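Local coordinates for protein sugar ABC transporter (PDB 4RXT) that binds a pentose sugar, here alpha-L-arabinopyranose, and probably hands it to an ABC transporter as the system's solute-binding protein, at residues I137-N140 with S146-Q149; G113-D118 with T275-V280; K171-D174 with T178-L181. All coordinates share one frame; numbering follows the deposited sequence.

Contact 1. Residues I137-N140 with S146-Q149; sequences IITN and SLEQ. With ARA (alpha-L-arabinopyranose), chain B.
Leu147 lays its CB and one branch against the methyl of Thr139, CB standing 3.8 Å from Thr139 CG2. The pair closes the beta-alpha turn that begins the beta-alpha-beta unit of strand 133-139, helix 145-161 and strand 165-172, in one lobe of the periplasmic binding protein fold. The two side chains run past each other in opposite directions, so the leucine tip continues beyond the methyl: its CD1 reaches Asn140 CB at 3.7 Å. With CD1 extended away from the backbone (chi2 -177°), this branch serves the strand end while CD2 turns to the sugar, 3.8 Å from ARA O4. A forked aliphatic chain suits a place that must meet both.

Threonine fits the strand because its branches divide the work. CG2, anti to the backbone N, supplies the greasy surface, and OG1 (chi1 -58°) serves the polar side. Asn140, the first residue past the strand end, has a side chain that touches Glu45 and Asn201, both sugar-binding residues. Ser146, small enough to sit beside the ligand, brings OG to 2.8 Å from ARA O3; Asp93, Lys12 and Arg150 are among the further residues that grip the sugar. A water joins strand to helix, donating one hydrogen to Thr139 OG1 and the other to the Leu147 carbonyl oxygen, each at 2.8 Å.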
ATOM      1  N   ILE A 137      -7.926 -10.183  10.057  1.00 10.04           N
ATOM      2  CA  ILE A 137      -7.409  -9.155   9.216  1.00 12.39           C
ATOM      3  C   ILE A 137      -7.198  -7.898  10.068  1.00 11.49           C
ATOM      4  O   ILE A 137      -8.011  -7.529  10.904  1.00 11.28           O
ATOM      5  CB  ILE A 137      -8.291  -8.884   7.955  1.00 13.77           C
ATOM      6  CG1 ILE A 137      -7.728  -7.741   7.120  1.00 13.89           C
ATOM      7  CG2 ILE A 137      -9.732  -8.627   8.330  1.00 14.81           C
ATOM      8  CD1 ILE A 137      -8.374  -7.546   5.761  1.00 16.39           C
ATOM      9  N   ILE A 138      -6.049  -7.265   9.841  1.00 10.80           N
ATOM     10  CA  ILE A 138      -5.698  -6.032  10.515  1.00 10.27           C
ATOM     11  C   ILE A 138      -5.292  -5.001   9.455  1.00 10.93           C
ATOM     12  O   ILE A 138      -4.372  -5.243   8.643  1.00 13.48           O
ATOM     13  CB  ILE A 138      -4.565  -6.224  11.559  1.00 15.26           C
ATOM     14  CG1 ILE A 138      -4.888  -7.371  12.524  1.00 14.52           C
ATOM     15  CG2 ILE A 138      -4.294  -4.900  12.298  1.00 18.42           C
ATOM     16  CD1 ILE A 138      -3.712  -7.795  13.372  1.00 18.23           C
ATOM     17  N   THR A 139      -5.986  -3.871   9.502  1.00 10.69           N
ATOM     18  CA  THR A 139      -5.923  -2.765   8.548  1.00 11.31           C
ATOM     19  C   THR A 139      -5.404  -1.501   9.243  1.00 11.46           C
ATOM     20  O   THR A 139      -5.825  -1.160  10.341  1.00 12.86           O
ATOM     21  CB  THR A 139      -7.309  -2.530   7.880  1.00 12.59           C
ATOM     22  OG1 THR A 139      -7.712  -3.742   7.243  1.00 14.64           O
ATOM     23  CG2 THR A 139      -7.254  -1.409   6.874  1.00 15.24           C
ATOM     24  N   ASN A 140      -4.465  -0.840   8.586  1.00 10.46           N
ATOM     25  CA  ASN A 140      -3.694   0.291   9.154  1.00 12.08           C
ATOM     26  C   ASN A 140      -4.582   1.395   9.730  1.00 10.84           C
ATOM     27  O   ASN A 140      -4.374   1.890  10.765  1.00 13.16           O
ATOM     28  CB  ASN A 140      -2.781   0.866   8.041  1.00 13.07           C
ATOM     29  CG  ASN A 140      -1.748   1.853   8.521  1.00 15.59           C
ATOM     30  OD1 ASN A 140      -1.427   2.790   7.827  1.00 15.71           O
ATOM     31  ND2 ASN A 140      -1.233   1.626   9.636  1.00 17.25           N
ATOM     32  N   SER A 146      -6.985   1.977  -1.152  1.00 14.44           N
ATOM     33  CA  SER A 146      -6.155   0.775  -1.355  1.00 14.84           C
ATOM     34  C   SER A 146      -6.512  -0.297  -0.307  1.00 13.28           C
ATOM     35  O   SER A 146      -6.726  -1.476  -0.632  1.00 12.87           O
ATOM     36  CB  SER A 146      -4.662   1.116  -1.305  1.00 14.95           C
ATOM     37  OG  SER A 146      -4.397   1.760  -0.089  1.00 15.16           O
ATOM     38  N   LEU A 147      -6.558   0.117   0.952  1.00 12.40           N
ATOM     39  CA  LEU A 147      -6.732  -0.854   2.053  1.00 11.68           C
ATOM     40  C   LEU A 147      -8.141  -1.475   2.098  1.00 11.49           C
ATOM     41  O   LEU A 147      -8.303  -2.663   2.428  1.00 12.24           O
ATOM     42  CB  LEU A 147      -6.400  -0.223   3.398  1.00 11.24           C
ATOM     43  CG  LEU A 147      -5.015   0.460   3.465  1.00 12.33           C
ATOM     44  CD1 LEU A 147      -4.764   0.980   4.888  1.00 13.84           C
ATOM     45  CD2 LEU A 147      -3.854  -0.413   2.977  1.00 12.82           C
ATOM     46  N   GLU A 148      -9.156  -0.644   1.822  1.00 12.55           N
ATOM     47  CA  GLU A 148     -10.532  -1.179   1.787  1.00 12.61           C
ATOM     48  C   GLU A 148     -10.702  -2.214   0.660  1.00 10.93           C
ATOM     49  O   GLU A 148     -11.385  -3.248   0.811  1.00 14.87           O
ATOM     50  CB  GLU A 148     -11.547  -0.061   1.693  1.00 14.50           C
ATOM     51  CG  GLU A 148     -11.571   0.818   2.933  1.00 16.44           C
ATOM     52  CD  GLU A 148     -11.859   0.089   4.255  1.00 27.04           C
ATOM     53  OE1 GLU A 148     -12.570  -0.952   4.278  1.00 25.65           O
ATOM     54  OE2 GLU A 148     -11.413   0.597   5.309  1.00 27.15           O
ATOM     55  N   GLN A 149     -10.051  -1.960  -0.469  1.00 13.74           N
ATOM     56  CA  GLN A 149     -10.081  -2.943  -1.561  1.00 12.49           C
ATOM     57  C   GLN A 149      -9.354  -4.247  -1.208  1.00 11.93           C
ATOM     58  O   GLN A 149      -9.800  -5.329  -1.553  1.00 12.44           O
ATOM     59  CB  GLN A 149      -9.556  -2.355  -2.859  1.00 13.70           C
ATOM     60  CG  GLN A 149     -10.509  -1.325  -3.405  1.00 15.93           C
ATOM     61  CD  GLN A 149     -10.041  -0.739  -4.703  1.00 21.42           C
ATOM     62  OE1 GLN A 149      -8.868  -0.518  -4.879  1.00 26.07           O
ATOM     63  NE2 GLN A 149     -10.960  -0.481  -5.621  1.00 37.52           N
TER
HETATM   64  C1  ARA B 401       1.109   0.631   1.128  1.00 14.51           C
HETATM   65  C2  ARA B 401      -0.238   1.046   0.505  1.00 21.84           C
HETATM   66  C3  ARA B 401      -0.522   2.500   0.841  1.00 26.15           C
HETATM   67  C4  ARA B 401      -0.404   2.765   2.352  1.00 25.71           C
HETATM   68  C5  ARA B 401       0.276   1.660   3.046  1.00 17.84           C
HETATM   69  O1  ARA B 401       0.765  -0.750   1.141  1.00 15.13           O
HETATM   70  O2  ARA B 401      -0.201   0.909  -0.928  1.00 15.75           O
HETATM   71  O3  ARA B 401      -1.799   2.848   0.283  1.00 21.89           O
HETATM   72  O4  ARA B 401      -1.666   2.738   3.024  1.00 34.06           O
HETATM   73  O5  ARA B 401       1.460   1.164   2.399  1.00 22.23           O
HETATM   74  O   HOH W   1      -7.107  -4.034   4.521  1.00 12.49           O

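Contact 2. Residues G113-D118 with T275-V280; sequences GRIAAD and TGANLV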
ATOM      1  N   GLY A 113      -5.665  -8.384  -2.368  1.00 14.36           N
ATOM      2  CA  GLY A 113      -6.315  -9.056  -1.239  1.00 12.62           C
ATOM      3  C   GLY A 113      -6.600 -10.539  -1.525  1.00 16.11           C
ATOM      4  O   GLY A 113      -6.420 -11.415  -0.643  1.00 12.87           O
ATOM      5  N   ARG A 114      -7.055 -10.831  -2.748  1.00 11.71           N
ATOM      6  CA  ARG A 114      -7.284 -12.216  -3.152  1.00 15.21           C
ATOM      7  C   ARG A 114      -6.007 -13.049  -3.101  1.00 12.79           C
ATOM      8  O   ARG A 114      -6.007 -14.178  -2.604  1.00 14.13           O
ATOM      9  CB  ARG A 114      -7.875 -12.299  -4.567  1.00 15.07           C
ATOM     10  CG  ARG A 114      -9.271 -11.739  -4.738  1.00 22.53           C
ATOM     11  CD  ARG A 114      -9.814 -11.961  -6.174  1.00 40.22           C
ATOM     12  NE  ARG A 114     -10.435 -10.733  -6.698  1.00 48.41           N
ATOM     13  CZ  ARG A 114     -10.021 -10.032  -7.763  1.00 56.09           C
ATOM     14  NH1 ARG A 114      -8.980 -10.430  -8.509  1.00 50.32           N
ATOM     15  NH2 ARG A 114     -10.679  -8.919  -8.108  1.00 64.77           N
ATOM     16  N   ILE A 115      -4.935 -12.481  -3.637  1.00 13.52           N
ATOM     17  CA  ILE A 115      -3.583 -13.105  -3.608  1.00 14.22           C
ATOM     18  C   ILE A 115      -3.122 -13.403  -2.176  1.00 12.80           C
ATOM     19  O   ILE A 115      -2.611 -14.464  -1.874  1.00 15.14           O
ATOM     20  CB  ILE A 115      -2.551 -12.193  -4.333  1.00 17.32           C
ATOM     21  CG1 ILE A 115      -2.798 -12.237  -5.840  1.00 19.26           C
ATOM     22  CG2 ILE A 115      -1.108 -12.618  -4.063  1.00 16.67           C
ATOM     23  CD1 ILE A 115      -2.032 -11.198  -6.631  1.00 25.34           C
ATOM     24  N   ALA A 116      -3.421 -12.478  -1.284  1.00 13.57           N
ATOM     25  CA  ALA A 116      -3.053 -12.630   0.122  1.00 12.25           C
ATOM     26  C   ALA A 116      -3.851 -13.760   0.759  1.00 13.63           C
ATOM     27  O   ALA A 116      -3.309 -14.534   1.581  1.00 13.95           O
ATOM     28  CB  ALA A 116      -3.255 -11.332   0.887  1.00 12.22           C
ATOM     29  N   ALA A 117      -5.153 -13.829   0.406  1.00 13.48           N
ATOM     30  CA  ALA A 117      -6.009 -14.919   0.913  1.00 10.81           C
ATOM     31  C   ALA A 117      -5.476 -16.291   0.486  1.00 11.37           C
ATOM     32  O   ALA A 117      -5.337 -17.214   1.328  1.00 11.46           O
ATOM     33  CB  ALA A 117      -7.464 -14.752   0.479  1.00 14.00           C
ATOM     34  N   ASP A 118      -5.125 -16.383  -0.800  1.00 12.21           N
ATOM     35  CA  ASP A 118      -4.570 -17.627  -1.332  1.00 13.59           C
ATOM     36  C   ASP A 118      -3.283 -17.978  -0.574  1.00 12.24           C
ATOM     37  O   ASP A 118      -3.037 -19.137  -0.263  1.00 13.94           O
ATOM     38  CB  ASP A 118      -4.289 -17.534  -2.826  1.00 14.21           C
ATOM     39  CG  ASP A 118      -5.542 -17.386  -3.676  1.00 13.28           C
ATOM     40  OD1 ASP A 118      -6.632 -17.865  -3.259  1.00 18.94           O
ATOM     41  OD2 ASP A 118      -5.361 -16.856  -4.797  1.00 18.05           O
ATOM     42  N   THR A 275       0.164  -1.609 -12.032  1.00 15.61           N
ATOM     43  CA  THR A 275       1.604  -1.704 -11.746  1.00 14.10           C
ATOM     44  C   THR A 275       2.023  -3.070 -11.134  1.00 14.37           C
ATOM     45  O   THR A 275       3.221  -3.317 -10.887  1.00 16.66           O
ATOM     46  CB  THR A 275       2.098  -0.505 -10.897  1.00 16.12           C
ATOM     47  OG1 THR A 275       1.272  -0.342  -9.737  1.00 15.27           O
ATOM     48  CG2 THR A 275       2.097   0.786 -11.709  1.00 17.91           C
ATOM     49  N   GLY A 276       1.052  -3.957 -10.904  1.00 14.00           N
ATOM     50  CA  GLY A 276       1.327  -5.337 -10.544  1.00 17.03           C
ATOM     51  C   GLY A 276       1.506  -5.625  -9.061  1.00 15.37           C
ATOM     52  O   GLY A 276       1.867  -4.759  -8.249  1.00 18.54           O
ATOM     53  N   ALA A 277       1.252  -6.884  -8.731  1.00 16.06           N
ATOM     54  CA  ALA A 277       1.439  -7.420  -7.375  1.00 16.10           C
ATOM     55  C   ALA A 277       2.014  -8.817  -7.443  1.00 14.72           C
ATOM     56  O   ALA A 277       1.645  -9.604  -8.302  1.00 16.58           O
ATOM     57  CB  ALA A 277       0.116  -7.461  -6.632  1.00 19.61           C
ATOM     58  N   ASN A 278       2.919  -9.127  -6.518  1.00 13.13           N
ATOM     59  CA  ASN A 278       3.505 -10.459  -6.409  1.00 13.46           C
ATOM     60  C   ASN A 278       3.601 -10.909  -4.963  1.00 14.00           C
ATOM     61  O   ASN A 278       4.125 -10.165  -4.100  1.00 13.49           O
ATOM     62  CB  ASN A 278       4.922 -10.514  -7.026  1.00 15.59           C
ATOM     63  CG  ASN A 278       4.905 -10.359  -8.552  1.00 20.82           C
ATOM     64  OD1 ASN A 278       4.803 -11.341  -9.302  1.00 21.70           O
ATOM     65  ND2 ASN A 278       4.978  -9.116  -9.013  1.00 18.20           N
ATOM     66  N   LEU A 279       3.093 -12.113  -4.709  1.00 12.46           N
ATOM     67  CA  LEU A 279       3.300 -12.758  -3.411  1.00 12.78           C
ATOM     68  C   LEU A 279       4.738 -13.256  -3.317  1.00 12.83           C
ATOM     69  O   LEU A 279       5.176 -14.120  -4.064  1.00 15.14           O
ATOM     70  CB  LEU A 279       2.314 -13.896  -3.200  1.00 14.97           C
ATOM     71  CG  LEU A 279       2.440 -14.551  -1.819  1.00 14.94           C
ATOM     72  CD1 LEU A 279       2.066 -13.608  -0.678  1.00 19.12           C
ATOM     73  CD2 LEU A 279       1.666 -15.851  -1.773  1.00 18.37           C
ATOM     74  N   VAL A 280       5.421 -12.706  -2.324  1.00 11.43           N
ATOM     75  CA  VAL A 280       6.825 -13.028  -2.090  1.00 11.99           C
ATOM     76  C   VAL A 280       6.937 -13.881  -0.853  1.00 12.58           C
ATOM     77  O   VAL A 280       6.393 -13.527   0.202  1.00 12.96           O
ATOM     78  CB  VAL A 280       7.648 -11.748  -1.943  1.00 14.77           C
ATOM     79  CG1 VAL A 280       9.115 -12.072  -1.617  1.00 13.68           C
ATOM     80  CG2 VAL A 280       7.549 -10.931  -3.213  1.00 16.76           C
TER
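Ile115 presses its CG2 methyl onto the CB of Leu279, with 3.8 Å between the two atoms, and this is the close part of a small, wholly apolar contact between a helix and a strand. The methyl is the branch of Ile115 that lies anti to the backbone N, beside the carbonyl carbon. Leu279 meets it with the base of its side chain: CG is swung anti to its own backbone N (chi1 -177°), and the forked end travels on past the isoleucine, the two chains sliding by each other in opposite directions. Toward the loop the fit slackens. Ile115 CD1 comes no nearer than 4.3 Å to Ala277 CB, and all three touching residues keep some exposure to solvent. A beta-branched isoleucine offers two separate apolar ends to two partners, and the lone methyl of Ala277 accepts the longer one without bulk.

Both segments lie beside crossings between the lobes of a periplasmic binding protein: helix 109-128 follows one, and 275-280 makes another. Helix 109-128 comes after strand 103-106 of the parallel sheet and leads to strand 133-139 of the mixed one, while 275-280 runs from strand 272-274 to strand 278-280, the antiparallel edge of the mixed sheet. Within that link Gly276 has phi 88°, psi 156°, a conformation in which a side chain would jam against the preceding carbonyl oxygen. Ala277 and Leu279 then point toward the helix, while Asn278 between them points away, against helix 288-294. Val245 of the neighbouring strand 243-246 is touched by the side chains of Ile115, Ala277 and Leu279 alike.

Contact 3. Residues K171-D174 with T178-L181; sequences KYAD and TTGL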
ATOM      1  N   LYS A 171      -9.915  -5.868  12.264  1.00 14.23           N
ATOM      2  CA  LYS A 171      -9.519  -4.772  13.155  1.00 12.82           C
ATOM      3  C   LYS A 171      -8.819  -3.672  12.384  1.00 11.00           C
ATOM      4  O   LYS A 171      -8.176  -3.934  11.337  1.00 13.37           O
ATOM      5  CB  LYS A 171      -8.571  -5.275  14.258  1.00 17.91           C
ATOM      6  CG  LYS A 171      -9.250  -6.150  15.275  1.00 22.54           C
ATOM      7  CD  LYS A 171      -9.999  -5.230  16.213  1.00 38.94           C
ATOM      8  CE  LYS A 171     -10.446  -5.893  17.494  1.00 44.06           C
ATOM      9  NZ  LYS A 171     -11.724  -5.237  17.874  1.00 52.32           N
ATOM     10  N   TYR A 172      -8.947  -2.457  12.906  1.00 14.13           N
ATOM     11  CA  TYR A 172      -8.257  -1.292  12.356  1.00 13.11           C
ATOM     12  C   TYR A 172      -7.398  -0.683  13.409  1.00 13.59           C
ATOM     13  O   TYR A 172      -7.797  -0.577  14.568  1.00 15.57           O
ATOM     14  CB  TYR A 172      -9.262  -0.226  11.907  1.00 14.21           C
ATOM     15  CG  TYR A 172     -10.067  -0.614  10.659  1.00 13.20           C
ATOM     16  CD1 TYR A 172     -11.252  -1.350  10.749  1.00 19.91           C
ATOM     17  CD2 TYR A 172      -9.626  -0.252   9.405  1.00 15.37           C
ATOM     18  CE1 TYR A 172     -11.967  -1.702   9.616  1.00 19.16           C
ATOM     19  CE2 TYR A 172     -10.329  -0.583   8.286  1.00 14.72           C
ATOM     20  CZ  TYR A 172     -11.516  -1.285   8.392  1.00 18.82           C
ATOM     21  OH  TYR A 172     -12.212  -1.594   7.220  1.00 19.87           O
ATOM     22  N   ALA A 173      -6.241  -0.238  12.967  1.00 15.84           N
ATOM     23  CA  ALA A 173      -5.297   0.450  13.831  1.00 13.63           C
ATOM     24  C   ALA A 173      -5.481   1.976  13.602  1.00 16.21           C
ATOM     25  O   ALA A 173      -6.528   2.433  13.070  1.00 18.67           O
ATOM     26  CB  ALA A 173      -3.845  -0.052  13.574  1.00 12.45           C
ATOM     27  N   ASP A 174      -4.507   2.750  14.097  1.00 17.88           N
ATOM     28  CA  ASP A 174      -4.465   4.213  14.030  1.00 17.73           C
ATOM     29  C   ASP A 174      -3.230   4.681  13.243  1.00 13.42           C
ATOM     30  O   ASP A 174      -2.640   5.744  13.522  1.00 18.25           O
ATOM     31  CB  ASP A 174      -4.408   4.792  15.448  1.00 14.40           C
ATOM     32  CG  ASP A 174      -3.193   4.364  16.210  1.00 19.99           C
ATOM     33  OD1 ASP A 174      -2.391   3.532  15.707  1.00 16.30           O
ATOM     34  OD2 ASP A 174      -3.059   4.892  17.332  1.00 24.58           O
ATOM     35  N   THR A 178       3.120   0.149  16.127  1.00 11.53           N
ATOM     36  CA  THR A 178       3.022  -0.309  17.512  1.00 13.55           C
ATOM     37  C   THR A 178       1.590  -0.685  17.899  1.00 11.88           C
ATOM     38  O   THR A 178       1.376  -1.559  18.690  1.00 12.33           O
ATOM     39  CB  THR A 178       3.549   0.751  18.503  1.00 14.63           C
ATOM     40  OG1 THR A 178       2.917   1.997  18.221  1.00 18.88           O
ATOM     41  CG2 THR A 178       5.066   0.886  18.388  1.00 20.06           C
ATOM     42  N   THR A 179       0.631   0.014  17.322  1.00 11.10           N
ATOM     43  CA  THR A 179      -0.764  -0.341  17.528  1.00 14.07           C
ATOM     44  C   THR A 179      -1.119  -1.700  16.893  1.00 10.70           C
ATOM     45  O   THR A 179      -1.816  -2.498  17.500  1.00 13.63           O
ATOM     46  CB  THR A 179      -1.669   0.775  17.016  1.00 15.62           C
ATOM     47  OG1 THR A 179      -1.261   2.018  17.605  1.00 16.64           O
ATOM     48  CG2 THR A 179      -3.113   0.472  17.407  1.00 15.08           C
ATOM     49  N   GLY A 180      -0.592  -1.946  15.695  1.00 12.76           N
ATOM     50  CA  GLY A 180      -0.629  -3.283  15.068  1.00 13.85           C
ATOM     51  C   GLY A 180      -0.105  -4.396  15.980  1.00 13.20           C
ATOM     52  O   GLY A 180      -0.707  -5.470  16.146  1.00 13.76           O
ATOM     53  N   LEU A 181       1.063  -4.117  16.541  1.00 12.65           N
ATOM     54  CA  LEU A 181       1.668  -5.016  17.482  1.00 10.73           C
ATOM     55  C   LEU A 181       0.736  -5.344  18.674  1.00 12.99           C
ATOM     56  O   LEU A 181       0.513  -6.507  19.025  1.00 12.08           O
ATOM     57  CB  LEU A 181       3.028  -4.426  17.896  1.00 11.94           C
ATOM     58  CG  LEU A 181       3.995  -5.364  18.620  1.00 16.17           C
ATOM     59  CD1 LEU A 181       5.393  -4.766  18.643  1.00 18.44           C
ATOM     60  CD2 LEU A 181       3.601  -5.647  20.038  1.00 18.73           C
TER
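Where strand 165-172 gives way to a short loop and helix 177-190 begins, the backbone folds back closely, with Ala173 CA 5.9 Å from Thr179 CA. This is a beta-alpha turn at the edge of the mixed sheet, and Thr179 in the opening turn of the helix supplies most of the contact, one part polar and one apolar. Its hydroxyl donates to the carboxylate of Asp174, OG1 to OD1 at 2.7 Å; the bond reaches OD1 on the syn side, 30° out of the carboxylate plane. Asp174 can turn to meet it because CG sits between its backbone N and carbonyl carbon (chi1 61°), bending the acid over the helix start. Meanwhile Thr179 CG2, anti to the backbone N, packs on Ala173 CB at 3.9 Å. Alanine suits this spot, since its methyl also lies close to the helix backbone, 4.3 Å from Gly180 N.

The second carboxylate oxygen, OD2, accepts from Gln176 NE2, so the acid ties the loop as well as the helix. With hydrogen bonds to both oxygens fixing its rotation and the amino end of a helix nearby, the carboxylate of Asp174 would probably be stabilised in its charged form.

All three contacts serve the lobe built on the mixed sheet. Contacts 1 and 3, with centres 11 Å apart, follow in series along the chain and are stitched together through neighbouring strands: Thr139 N lies 2.9 Å from Lys171 O, and Thr139 O 2.8 Å from Ala173 N, both probable hydrogen bonds. Contact 2 closes a long loop that contains the other two. Its centre is about 13 Å from that of contact 1 and 22 Å from that of contact 3, and it touches neither. Contact 1 meets the arabinopyranose directly, whereas the side chains of Ala277 in contact 2 and Ala173 in contact 3 stay about 10 and 11 Å from it.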